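Local coordinates for protein beta-lactamase II (PDB 6V72) that probably hydrolyses beta-lactams to substituted beta-amino acids as a zinc-dependent class B metallo-beta-lactamase linked to antibiotic resistance, at residues 55-60 / 85-90; 115-120 / 131-136; 153-158 / 172-177; 184-189 / 236-241. All coordinates share one frame; numbering follows the deposited sequence.

Contacts 1 and 2 belong to the same large mixed sheet, where strands 89-93 and 114-117 are neighbours. Their nearest atoms still lie about 6 Å apart. Contact 3, in the second, smaller sheet, touches both. Asn58 ND2 of contact 1 meets Ala154 O of contact 3 at 2.9 Å in a probable hydrogen bond, and Trp116 CG of contact 2 packs on Leu153 CD1 at 3.9 Å. Contact 4 stands apart: its nearest atoms are about 8 Å from contact 3, and its centre is 30 Å from that of contact 1. It alone contains a zinc-site residue, Cys184, although no zinc is bound to this chain.

Contact 1. Residues 55-60 / 85-90; sequences LVVNGD and LAKPVR. With EDO (1,2-ethanediol), chain K.
Water 1 is gripped by two hydrogen bonds, one from each segment. It donates to Asn58 O at 2.8 Å and accepts from Arg90 NE at 3.0 Å. No direct hydrogen bond joins 55-60 to 85-90, so this water is the polar bridge. Arg90 starts from the crowded first torsion (chi1 70°), CG between the backbone N and the carbonyl carbon, then runs extended to NE. The water lies at the edge of its guanidinium, in plane. The far ends of both polar side chains go to the end of helix 147-153 and the loop after it: Arg90 NH1 bonds Ser152 O and Asn58 ND2 bonds Ala154 O. The side chain of Lys87 crosses that of Val57 obliquely. Its CD rests on Val57 CG1 at 3.7 Å, and its CE lies 3.5 Å from Gly59 O. A bend at chi4 (69°) brings NZ to Leu85 O in a weak bond. Lys87 CA makes a CA-H...O contact with Asp60 O at 3.3 Å. Deeper in, Leu55 spreads two branches. CD1 meets Val89 CG2 at 3.8 Å, and CD2 meets Leu85 CD1 tip to tip at 4.1 Å. An ethanediol, probably from the crystallisation liquor, donates from O1 to Val57 O. The contact joins the hairpin turn between strands 49-58 and 61-65 to the helix-to-strand turn of the beta-alpha-beta crossover formed by strand 61-65, helix 71-84 and strand 89-93.

Contact 2. Residues 115-120 / 131-136; sequences TWAHPL and VPARNA
The Trp116 indole has Asn135 CB over the centre of its six-membered ring, 3.3 Å from the centroid, a CH-pi contact. Ala136 O lies at the ring edge near Trp116 CZ3. The indole and the Asn135 amide are 26° from parallel. Side chains of helix 147-153, among them Glu148 and Ser152, also touch the indole. The His118 ring carries Pro119 CD over one face, offset to the rim, and its ND1 accepts from Leu120 N in the ring plane at 3.0 Å. Strands 114-117 and 135-139 pair in parallel, within the large sheet of the metallo-beta-lactamase fold. Thr115 O accepts twice. Asn135 N comes nearly along the C=O axis at 2.9 Å, and Asn135 ND2 comes from above the carbonyl plane at 3.0 Å. The side-chain amide thus shares its acceptor with the backbone N-H of the same residue. Two residues on, Ala117 N donates to Asn135 O at 3.0 Å, so Asn135 bonds to the residues before and after Trp116. Thr115 holds OG1 in the crowded position (chi1 49°), where it accepts an almost straight bond from Arg134 N at 2.9 Å (173°) and hydrogen-bonds His109 NE2. On the face away from Trp116, Ala117 CB meets Ala133 CB at 3.8 Å.

Contact 3. Residues 153-158 / 172-177; sequences LAPLRL and VGLPEL
Val172 can be followed atom by atom. Its CB sits against Arg157 O at 3.9 Å. From there CG1, anti to the carbonyl carbon, lies beside Leu158 CD1 at 3.8 Å, the two side chains pointing the same way. CG2 takes the crowded place between the backbone N and the carbonyl carbon, and it ends on Leu156 CD2 at 3.9 Å. Leu156 CD2 also meets Leu174 CD2 at 3.8 Å, so one methyl serves both neighbours. Leu174 runs alongside Pro155, with its CD2 3.9 Å from Pro155 CG. A cis peptide bond precedes Pro155, where the chain passes from helix 147-153 to strand 157-159. Between the backbones, Arg157 and Gly173 form an antiparallel hydrogen-bonded pair. Arg157 N donates to Gly173 O at 2.8 Å, nearly straight (170°), and Gly173 N returns a more bent bond to Arg157 O at 2.9 Å (146°). Both donors lie in the carbonyl planes. On the face away from Val172, the side chains of Arg157 and Pro175 cross at about a right angle, CG against CD. Strands 157-159 and 171-174 form a hairpin, and the zinc-site residue His165 lies in its connection. Leu156 packs on Ile63 and Val65 of the large sheet. The chemistry is divided: main-chain amides supply the polar bonds across the pair, while the methyl groups of branched side chains, with the Pro155 ring, supply the apolar contacts on the side of the large sheet.

Contact 4. Residues 184-189 / 236-241; sequences CMIKAG and ERTLDL. With CA (calcium ion), chain B.
The irregular segment 184-189 runs past one flank of helix 233-243, at residues 236-241, with Lys187 and Thr238 CA atoms 5.7 Å apart and those of Gly189 and Arg237 5.3 Å apart. Thr238 carries the join. Its OG1, anti to the carbonyl carbon (chi1 -58°), accepts from Lys187 N at 2.9 Å in a fairly straight bond (163°). The same hydroxyl also bonds Ala234 O one helical turn back, so it is held on two sides. The other branch, Thr238 CG2, comes up to the carbonyl of Met185, 3.3 Å from its O; that O is hydrogen-bonded with Tyr205 OH. Met185 is a selenomethionine here. Arg237 folds back through bends at chi2 and chi3. This lays the guanidinium beneath Gly189 O, which sits over its centre, 3.4 Å from CZ, while NH2 bonds Ala191 O. Arg237 also packs on Phe46 of the second subunit. Lys187 bends at chi2 and sends NZ back to Cys184 O at 2.7 Å, in the carbonyl plane. Further along the helix, Asp240 OD1 binds a calcium ion at 2.3 Å. Glu243 and water 2 are further ligands, and this water also donates to Asp240 O. The loop therefore anchors to helix 233-243 just beyond Cys184, a zinc-site residue whose metal is not bound in this chain. Lys187 lies close to the zinc-site residues His165 and His226. A cysteine followed three residues later by a lysine is characteristic of the active site of many class B1 metallo-beta-lactamases.

Contact 1. Residues 55-60 / 85-90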
loop_
_atom_site.group_PDB
_atom_site.type_symbol
_atom_site.label_atom_id
_atom_site.label_comp_id
_atom_site.label_asym_id
_atom_site.label_seq_id
_atom_site.Cartn_x
_atom_site.Cartn_y
_atom_site.Cartn_z
ATOM N N LEU A 55 18.441 -19.986 -3.369
ATOM C CA LEU A 55 19.588 -20.759 -2.919
ATOM C C LEU A 55 20.279 -21.258 -4.180
ATOM O O LEU A 55 19.672 -21.993 -4.969
ATOM C CB LEU A 55 19.132 -21.901 -2.002
ATOM C CG LEU A 55 20.159 -22.700 -1.241
ATOM C CD1 LEU A 55 20.866 -21.881 -0.162
ATOM C CD2 LEU A 55 19.415 -23.874 -0.610
ATOM N N VAL A 56 21.513 -20.810 -4.413
ATOM C CA VAL A 56 22.193 -21.011 -5.690
ATOM C C VAL A 56 23.436 -21.853 -5.458
ATOM O O VAL A 56 24.299 -21.486 -4.655
ATOM C CB VAL A 56 22.565 -19.663 -6.345
ATOM C CG1 VAL A 56 23.331 -19.895 -7.662
ATOM C CG2 VAL A 56 21.312 -18.831 -6.567
ATOM N N VAL A 57 23.546 -22.959 -6.198
ATOM C CA VAL A 57 24.703 -23.840 -6.097
ATOM C C VAL A 57 25.909 -23.218 -6.789
ATOM O O VAL A 57 25.824 -22.721 -7.917
ATOM C CB VAL A 57 24.380 -25.211 -6.706
ATOM C CG1 VAL A 57 25.663 -26.065 -6.804
ATOM C CG2 VAL A 57 23.288 -25.918 -5.893
ATOM N N ASN A 58 27.058 -23.281 -6.120
ATOM C CA ASN A 58 28.344 -22.973 -6.747
ATOM C C ASN A 58 29.341 -24.019 -6.261
ATOM O O ASN A 58 29.831 -23.927 -5.133
ATOM C CB ASN A 58 28.816 -21.569 -6.401
ATOM C CG ASN A 58 30.162 -21.237 -7.032
ATOM O OD1 ASN A 58 30.951 -22.130 -7.349
ATOM N ND2 ASN A 58 30.435 -19.950 -7.213
ATOM N N GLY A 59 29.646 -24.995 -7.119
ATOM C CA GLY A 59 30.595 -26.020 -6.735
ATOM C C GLY A 59 30.021 -26.836 -5.603
ATOM O O GLY A 59 28.916 -27.375 -5.705
ATOM N N ASP A 60 30.766 -26.915 -4.500
ATOM C CA ASP A 60 30.373 -27.704 -3.344
ATOM C C ASP A 60 29.710 -26.874 -2.253
ATOM O O ASP A 60 29.562 -27.359 -1.123
ATOM C CB ASP A 60 31.584 -28.436 -2.767
ATOM C CG ASP A 60 32.192 -29.434 -3.747
ATOM O OD1 ASP A 60 31.435 -30.125 -4.474
ATOM O OD2 ASP A 60 33.436 -29.523 -3.788
ATOM N N LEU A 85 21.259 -31.086 0.361
ATOM C CA LEU A 85 22.085 -30.846 -0.819
ATOM C C LEU A 85 23.539 -31.225 -0.607
ATOM O O LEU A 85 24.250 -31.455 -1.588
ATOM C CB LEU A 85 22.038 -29.368 -1.219
ATOM C CG LEU A 85 20.672 -28.773 -1.508
ATOM C CD1 LEU A 85 20.891 -27.376 -2.057
ATOM C CD2 LEU A 85 19.908 -29.657 -2.494
ATOM N N ALA A 86 23.990 -31.267 0.642
ATOM C CA ALA A 86 25.405 -31.437 0.997
ATOM C C ALA A 86 26.262 -30.372 0.327
ATOM O O ALA A 86 27.382 -30.625 -0.131
ATOM C CB ALA A 86 25.912 -32.856 0.679
ATOM N N LYS A 87 25.717 -29.158 0.290
ATOM C CA LYS A 87 26.394 -27.991 -0.270
ATOM C C LYS A 87 26.105 -26.835 0.672
ATOM O O LYS A 87 25.204 -26.026 0.437
ATOM C CB LYS A 87 25.911 -27.704 -1.694
ATOM C CG LYS A 87 26.341 -28.789 -2.676
ATOM C CD LYS A 87 25.829 -28.515 -4.057
ATOM C CE LYS A 87 26.309 -29.580 -5.019
ATOM N NZ LYS A 87 25.654 -30.869 -4.724
ATOM N N PRO A 88 26.835 -26.750 1.783
ATOM C CA PRO A 88 26.488 -25.762 2.816
ATOM C C PRO A 88 26.527 -24.333 2.295
ATOM O O PRO A 88 27.303 -23.982 1.402
ATOM C CB PRO A 88 27.554 -25.983 3.890
ATOM C CG PRO A 88 28.011 -27.396 3.677
ATOM C CD PRO A 88 27.916 -27.657 2.207
ATOM N N VAL A 89 25.694 -23.499 2.900
ATOM C CA VAL A 89 25.694 -22.074 2.580
ATOM C C VAL A 89 27.015 -21.476 3.036
ATOM O O VAL A 89 27.408 -21.605 4.199
ATOM C CB VAL A 89 24.509 -21.362 3.247
ATOM C CG1 VAL A 89 24.527 -19.875 2.892
ATOM C CG2 VAL A 89 23.168 -21.984 2.815
ATOM N N ARG A 90 27.726 -20.838 2.127
ATOM C CA ARG A 90 28.929 -20.160 2.579
ATOM C C ARG A 90 28.835 -18.649 2.524
ATOM O O ARG A 90 29.631 -17.981 3.194
ATOM C CB ARG A 90 30.143 -20.627 1.788
ATOM C CG ARG A 90 30.159 -20.187 0.407
ATOM C CD ARG A 90 31.575 -20.242 -0.165
ATOM N NE ARG A 90 31.419 -20.100 -1.597
ATOM C CZ ARG A 90 31.280 -18.938 -2.224
ATOM N NH1 ARG A 90 31.321 -17.781 -1.546
ATOM N NH2 ARG A 90 31.105 -18.950 -3.534
HETATM C C1 EDO K . 23.470 -22.769 -10.592
HETATM O O1 EDO K . 24.518 -23.700 -10.270
HETATM C C2 EDO K . 24.069 -21.392 -10.874
HETATM O O2 EDO K . 24.987 -21.464 -11.968
HETATM O O HOH W 1 31.435 -22.021 -3.864
#

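Contact 2. Residues 115-120 / 131-136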
loop_
_atom_site.group_PDB
_atom_site.type_symbol
_atom_site.label_atom_id
_atom_site.label_comp_id
_atom_site.label_asym_id
_atom_site.label_seq_id
_atom_site.Cartn_x
_atom_site.Cartn_y
_atom_site.Cartn_z
ATOM N N THR A 115 27.686 -12.572 5.427
ATOM C CA THR A 115 26.481 -11.887 4.990
ATOM C C THR A 115 26.841 -10.557 4.343
ATOM O O THR A 115 27.739 -9.859 4.819
ATOM C CB THR A 115 25.570 -11.655 6.184
ATOM O OG1 THR A 115 26.356 -11.084 7.249
ATOM C CG2 THR A 115 25.004 -12.991 6.653
ATOM N N TRP A 116 26.129 -10.218 3.268
ATOM C CA TRP A 116 26.420 -9.065 2.427
ATOM C C TRP A 116 25.176 -8.212 2.261
ATOM O O TRP A 116 24.075 -8.745 2.105
ATOM C CB TRP A 116 26.900 -9.534 1.029
ATOM C CG TRP A 116 28.250 -10.150 1.079
ATOM C CD1 TRP A 116 28.552 -11.453 1.349
ATOM C CD2 TRP A 116 29.493 -9.470 0.910
ATOM N NE1 TRP A 116 29.916 -11.630 1.334
ATOM C CE2 TRP A 116 30.519 -10.426 1.072
ATOM C CE3 TRP A 116 29.841 -8.141 0.634
ATOM C CZ2 TRP A 116 31.865 -10.101 0.961
ATOM C CZ3 TRP A 116 31.176 -7.823 0.528
ATOM C CH2 TRP A 116 32.175 -8.797 0.692
ATOM N N ALA A 117 25.356 -6.887 2.261
ATOM C CA ALA A 117 24.249 -5.971 2.032
ATOM C C ALA A 117 24.772 -4.685 1.417
ATOM O O ALA A 117 25.968 -4.383 1.496
ATOM C CB ALA A 117 23.486 -5.632 3.318
ATOM N N HIS A 118 23.848 -3.926 0.808
ATOM C CA HIS A 118 24.151 -2.556 0.418
ATOM C C HIS A 118 24.733 -1.801 1.617
ATOM O O HIS A 118 24.235 -1.956 2.739
ATOM C CB HIS A 118 22.872 -1.875 -0.079
ATOM C CG HIS A 118 23.114 -0.541 -0.716
ATOM N ND1 HIS A 118 23.478 0.578 0.007
ATOM C CD2 HIS A 118 23.064 -0.154 -2.017
ATOM C CE1 HIS A 118 23.647 1.592 -0.825
ATOM N NE2 HIS A 118 23.394 1.177 -2.054
ATOM N N PRO A 119 25.763 -0.957 1.424
ATOM C CA PRO A 119 26.418 -0.323 2.586
ATOM C C PRO A 119 25.513 0.569 3.402
ATOM O O PRO A 119 25.796 0.792 4.590
ATOM C CB PRO A 119 27.560 0.500 1.963
ATOM C CG PRO A 119 27.308 0.510 0.510
ATOM C CD PRO A 119 26.484 -0.691 0.173
ATOM N N LEU A 120 24.464 1.137 2.807
ATOM C CA LEU A 120 23.657 2.080 3.561
ATOM C C LEU A 120 22.381 1.443 4.077
ATOM O O LEU A 120 21.604 2.109 4.769
ATOM C CB LEU A 120 23.360 3.335 2.720
ATOM C CG LEU A 120 24.591 4.127 2.262
ATOM C CD1 LEU A 120 24.199 5.419 1.512
ATOM C CD2 LEU A 120 25.544 4.421 3.453
ATOM N N VAL A 131 19.955 -6.493 13.031
ATOM C CA VAL A 131 21.358 -6.883 12.920
ATOM C C VAL A 131 21.881 -6.693 11.504
ATOM O O VAL A 131 21.392 -7.321 10.558
ATOM C CB VAL A 131 21.578 -8.333 13.358
ATOM C CG1 VAL A 131 23.052 -8.561 13.628
ATOM C CG2 VAL A 131 20.748 -8.650 14.596
ATOM N N PRO A 132 22.893 -5.844 11.354
ATOM C CA PRO A 132 23.428 -5.578 10.016
ATOM C C PRO A 132 24.183 -6.776 9.469
ATOM O O PRO A 132 24.707 -7.611 10.214
ATOM C CB PRO A 132 24.370 -4.392 10.244
ATOM C CG PRO A 132 24.841 -4.572 11.653
ATOM C CD PRO A 132 23.682 -5.186 12.412
ATOM N N ALA A 133 24.220 -6.864 8.147
ATOM C CA ALA A 133 25.126 -7.803 7.515
ATOM C C ALA A 133 26.560 -7.419 7.856
ATOM O O ALA A 133 26.880 -6.249 8.095
ATOM C CB ALA A 133 24.940 -7.825 5.991
ATOM N N ARG A 134 27.428 -8.420 7.877
ATOM C CA ARG A 134 28.812 -8.166 8.250
ATOM C C ARG A 134 29.548 -7.386 7.167
ATOM O O ARG A 134 30.401 -6.541 7.481
ATOM C CB ARG A 134 29.508 -9.496 8.544
ATOM C CG ARG A 134 28.943 -10.214 9.785
ATOM C CD ARG A 134 29.937 -11.206 10.343
ATOM N NE ARG A 134 29.355 -12.107 11.339
ATOM C CZ ARG A 134 29.016 -11.748 12.571
ATOM N NH1 ARG A 134 29.175 -10.494 12.971
ATOM N NH2 ARG A 134 28.517 -12.650 13.408
ATOM N N ASN A 135 29.201 -7.600 5.907
ATOM C CA ASN A 135 30.008 -7.108 4.805
ATOM C C ASN A 135 29.202 -6.143 3.951
ATOM O O ASN A 135 28.065 -6.436 3.577
ATOM C CB ASN A 135 30.487 -8.276 3.956
ATOM C CG ASN A 135 31.300 -9.256 4.755
ATOM O OD1 ASN A 135 32.448 -8.972 5.105
ATOM N ND2 ASN A 135 30.718 -10.415 5.041
ATOM N N ALA A 136 29.806 -5.015 3.616
ATOM C CA ALA A 136 29.184 -4.008 2.768
ATOM C C ALA A 136 29.627 -4.193 1.321
ATOM O O ALA A 136 30.831 -4.181 1.028
ATOM C CB ALA A 136 29.580 -2.613 3.243
#

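Contact 3. Residues 153-158 / 172-177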
loop_
_atom_site.group_PDB
_atom_site.type_symbol
_atom_site.label_atom_id
_atom_site.label_comp_id
_atom_site.label_asym_id
_atom_site.label_seq_id
_atom_site.Cartn_x
_atom_site.Cartn_y
_atom_site.Cartn_z
ATOM N N LEU A 153 29.889 -13.809 -4.310
ATOM C CA LEU A 153 28.504 -14.151 -4.579
ATOM C C LEU A 153 28.300 -14.643 -5.999
ATOM O O LEU A 153 27.182 -15.023 -6.349
ATOM C CB LEU A 153 27.601 -12.942 -4.303
ATOM C CG LEU A 153 27.696 -12.522 -2.815
ATOM C CD1 LEU A 153 27.169 -11.134 -2.542
ATOM C CD2 LEU A 153 26.972 -13.532 -1.918
ATOM N N ALA A 154 29.345 -14.641 -6.817
ATOM C CA ALA A 154 29.261 -15.251 -8.139
ATOM C C ALA A 154 28.720 -16.676 -8.018
ATOM O O ALA A 154 29.082 -17.398 -7.079
ATOM C CB ALA A 154 30.647 -15.260 -8.798
ATOM N N PRO A 155 27.874 -17.133 -8.960
ATOM C CA PRO A 155 27.522 -16.512 -10.243
ATOM C C PRO A 155 26.457 -15.436 -10.191
ATOM O O PRO A 155 26.157 -14.879 -11.233
ATOM C CB PRO A 155 27.020 -17.696 -11.068
ATOM C CG PRO A 155 26.405 -18.602 -10.027
ATOM C CD PRO A 155 27.365 -18.514 -8.860
ATOM N N LEU A 156 25.903 -15.142 -9.020
ATOM C CA LEU A 156 24.971 -14.027 -8.937
ATOM C C LEU A 156 25.666 -12.742 -9.349
ATOM O O LEU A 156 26.812 -12.480 -8.959
ATOM C CB LEU A 156 24.425 -13.876 -7.519
ATOM C CG LEU A 156 23.503 -15.015 -7.086
ATOM C CD1 LEU A 156 23.405 -15.012 -5.578
ATOM C CD2 LEU A 156 22.111 -14.924 -7.724
ATOM N N ARG A 157 24.972 -11.933 -10.135
ATOM C CA ARG A 157 25.434 -10.591 -10.453
ATOM C C ARG A 157 24.572 -9.616 -9.671
ATOM O O ARG A 157 23.344 -9.608 -9.819
ATOM C CB ARG A 157 25.368 -10.333 -11.952
ATOM C CG ARG A 157 26.265 -11.287 -12.744
ATOM C CD ARG A 157 27.734 -11.122 -12.408
ATOM N NE ARG A 157 28.567 -11.772 -13.420
ATOM C CZ ARG A 157 29.342 -12.835 -13.202
ATOM N NH1 ARG A 157 30.028 -13.352 -14.205
ATOM N NH2 ARG A 157 29.453 -13.368 -11.992
ATOM N N LEU A 158 25.205 -8.830 -8.814
ATOM C CA LEU A 158 24.496 -7.910 -7.927
ATOM C C LEU A 158 24.390 -6.526 -8.556
ATOM O O LEU A 158 25.396 -5.979 -9.018
ATOM C CB LEU A 158 25.242 -7.782 -6.604
ATOM C CG LEU A 158 25.072 -8.856 -5.550
ATOM C CD1 LEU A 158 25.087 -10.241 -6.100
ATOM C CD2 LEU A 158 26.200 -8.643 -4.558
ATOM N N VAL A 172 19.445 -9.079 -7.923
ATOM C CA VAL A 172 20.465 -10.026 -8.363
ATOM C C VAL A 172 19.989 -10.732 -9.623
ATOM O O VAL A 172 18.790 -10.887 -9.864
ATOM C CB VAL A 172 20.840 -11.044 -7.259
ATOM C CG1 VAL A 172 21.280 -10.321 -5.986
ATOM C CG2 VAL A 172 19.654 -11.947 -6.973
ATOM N N GLY A 173 20.940 -11.164 -10.440
ATOM C CA GLY A 173 20.599 -11.858 -11.658
ATOM C C GLY A 173 21.549 -13.012 -11.905
ATOM O O GLY A 173 22.675 -13.048 -11.398
ATOM N N LEU A 174 21.062 -13.951 -12.726
ATOM C CA LEU A 174 21.839 -15.066 -13.260
ATOM C C LEU A 174 21.681 -14.999 -14.771
ATOM O O LEU A 174 20.839 -15.703 -15.354
ATOM C CB LEU A 174 21.349 -16.406 -12.727
ATOM C CG LEU A 174 21.579 -16.575 -11.222
ATOM C CD1 LEU A 174 20.722 -17.710 -10.659
ATOM C CD2 LEU A 174 23.057 -16.797 -10.923
ATOM N N PRO A 175 22.451 -14.136 -15.435
ATOM C CA PRO A 175 22.206 -13.885 -16.862
ATOM C C PRO A 175 22.395 -15.112 -17.732
ATOM O O PRO A 175 21.740 -15.221 -18.774
ATOM C CB PRO A 175 23.226 -12.787 -17.199
ATOM C CG PRO A 175 23.506 -12.115 -15.908
ATOM C CD PRO A 175 23.450 -13.213 -14.873
ATOM N N GLU A 176 23.261 -16.047 -17.339
ATOM C CA GLU A 176 23.472 -17.231 -18.168
ATOM C C GLU A 176 22.299 -18.189 -18.101
ATOM O O GLU A 176 22.199 -19.082 -18.948
ATOM C CB GLU A 176 24.748 -17.963 -17.749
ATOM C CG GLU A 176 26.006 -17.148 -17.954
ATOM C CD GLU A 176 26.322 -16.911 -19.429
ATOM O OE1 GLU A 176 25.916 -17.728 -20.284
ATOM O OE2 GLU A 176 26.986 -15.901 -19.735
ATOM N N LEU A 177 21.433 -18.044 -17.104
ATOM C CA LEU A 177 20.275 -18.900 -16.937
ATOM C C LEU A 177 18.976 -18.157 -17.201
ATOM O O LEU A 177 17.896 -18.755 -17.095
ATOM C CB LEU A 177 20.268 -19.500 -15.526
ATOM C CG LEU A 177 21.495 -20.356 -15.203
ATOM C CD1 LEU A 177 21.506 -20.728 -13.729
ATOM C CD2 LEU A 177 21.495 -21.608 -16.052
#

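Contact 4. Residues 184-189 / 236-241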
loop_
_atom_site.group_PDB
_atom_site.type_symbol
_atom_site.label_atom_id
_atom_site.label_comp_id
_atom_site.label_asym_id
_atom_site.label_seq_id
_atom_site.Cartn_x
_atom_site.Cartn_y
_atom_site.Cartn_z
ATOM N N CYS A 184 11.996 -6.820 -3.297
ATOM C CA CYS A 184 10.715 -6.214 -2.967
ATOM C C CYS A 184 10.327 -5.097 -3.914
ATOM O O CYS A 184 9.232 -4.545 -3.772
ATOM C CB CYS A 184 10.718 -5.669 -1.547
ATOM S SG CYS A 184 10.533 -6.953 -0.247
HETATM N N MSE A 185 11.173 -4.777 -4.878
HETATM C CA MSE A 185 10.901 -3.686 -5.776
HETATM C C MSE A 185 9.926 -4.086 -6.887
HETATM O O MSE A 185 9.121 -3.272 -7.338
HETATM C CB MSE A 185 12.221 -3.206 -6.342
HETATM C CG MSE A 185 12.152 -2.300 -7.508
HETATM SE SE MSE A 185 14.017 -1.916 -7.885
HETATM C CE MSE A 185 14.894 -2.924 -6.465
ATOM N N ILE A 186 10.001 -5.351 -7.314
ATOM C CA ILE A 186 9.214 -5.857 -8.435
ATOM C C ILE A 186 7.990 -6.564 -7.886
ATOM O O ILE A 186 8.091 -7.366 -6.934
ATOM C CB ILE A 186 10.058 -6.797 -9.320
ATOM C CG1 ILE A 186 11.262 -6.039 -9.891
ATOM C CG2 ILE A 186 9.223 -7.404 -10.469
ATOM C CD1 ILE A 186 10.891 -4.904 -10.868
ATOM N N LYS A 187 6.832 -6.236 -8.457
ATOM C CA LYS A 187 5.538 -6.798 -8.106
ATOM C C LYS A 187 4.991 -7.595 -9.276
ATOM O O LYS A 187 5.501 -7.528 -10.398
ATOM C CB LYS A 187 4.532 -5.700 -7.752
ATOM C CG LYS A 187 4.986 -4.693 -6.752
ATOM C CD LYS A 187 5.569 -5.315 -5.510
ATOM C CE LYS A 187 5.727 -4.228 -4.486
ATOM N NZ LYS A 187 6.601 -4.625 -3.366
ATOM N N ALA A 188 3.875 -8.270 -9.018
ATOM C CA ALA A 188 3.351 -9.234 -9.977
ATOM C C ALA A 188 2.821 -8.530 -11.221
ATOM O O ALA A 188 2.431 -7.362 -11.177
ATOM C CB ALA A 188 2.235 -10.065 -9.342
ATOM N N GLY A 189 2.816 -9.269 -12.336
ATOM C CA GLY A 189 2.313 -8.759 -13.605
ATOM C C GLY A 189 0.857 -8.358 -13.600
ATOM O O GLY A 189 0.412 -7.650 -14.517
ATOM N N GLU A 236 6.973 -4.850 -16.486
ATOM C CA GLU A 236 6.122 -3.897 -17.197
ATOM C C GLU A 236 5.061 -3.310 -16.278
ATOM O O GLU A 236 4.831 -2.091 -16.276
ATOM C CB GLU A 236 5.466 -4.578 -18.396
ATOM C CG GLU A 236 4.498 -3.683 -19.160
ATOM C CD GLU A 236 3.648 -4.450 -20.166
ATOM O OE1 GLU A 236 4.223 -5.063 -21.092
ATOM O OE2 GLU A 236 2.401 -4.445 -20.024
ATOM N N ARG A 237 4.391 -4.166 -15.499
ATOM C CA ARG A 237 3.359 -3.672 -14.605
ATOM C C ARG A 237 3.958 -2.844 -13.485
ATOM O O ARG A 237 3.417 -1.792 -13.147
ATOM C CB ARG A 237 2.532 -4.827 -14.034
ATOM C CG ARG A 237 1.498 -4.409 -13.001
ATOM C CD ARG A 237 0.451 -3.440 -13.550
ATOM N NE ARG A 237 -0.212 -3.914 -14.761
ATOM C CZ ARG A 237 -1.297 -4.693 -14.769
ATOM N NH1 ARG A 237 -1.845 -5.075 -15.929
ATOM N NH2 ARG A 237 -1.838 -5.102 -13.619
ATOM N N THR A 238 5.054 -3.314 -12.873
ATOM C CA THR A 238 5.676 -2.530 -11.814
ATOM C C THR A 238 6.062 -1.141 -12.314
ATOM O O THR A 238 5.824 -0.142 -11.628
ATOM C CB THR A 238 6.902 -3.257 -11.251
ATOM O OG1 THR A 238 6.480 -4.542 -10.757
ATOM C CG2 THR A 238 7.541 -2.413 -10.114
ATOM N N LEU A 239 6.650 -1.071 -13.511
ATOM C CA LEU A 239 7.023 0.209 -14.104
ATOM C C LEU A 239 5.799 1.096 -14.310
ATOM O O LEU A 239 5.813 2.289 -13.977
ATOM C CB LEU A 239 7.722 -0.043 -15.447
ATOM C CG LEU A 239 8.217 1.203 -16.167
ATOM C CD1 LEU A 239 9.053 2.106 -15.228
ATOM C CD2 LEU A 239 9.013 0.781 -17.378
ATOM N N ASP A 240 4.726 0.526 -14.862
ATOM C CA ASP A 240 3.516 1.321 -15.068
ATOM C C ASP A 240 3.005 1.886 -13.744
ATOM O O ASP A 240 2.614 3.060 -13.661
ATOM C CB ASP A 240 2.425 0.472 -15.715
ATOM C CG ASP A 240 2.362 0.611 -17.244
ATOM O OD1 ASP A 240 2.773 1.666 -17.798
ATOM O OD2 ASP A 240 1.861 -0.336 -17.887
ATOM N N LEU A 241 2.977 1.059 -12.696
ATOM C CA LEU A 241 2.514 1.550 -11.401
ATOM C C LEU A 241 3.438 2.638 -10.870
ATOM O O LEU A 241 2.976 3.644 -10.313
ATOM C CB LEU A 241 2.429 0.401 -10.393
ATOM C CG LEU A 241 1.355 -0.638 -10.676
ATOM C CD1 LEU A 241 1.550 -1.841 -9.751
ATOM C CD2 LEU A 241 -0.039 -0.012 -10.491
HETATM CA CA CA B . 2.854 3.973 -18.133
HETATM O O HOH W 2 1.827 4.199 -15.952
#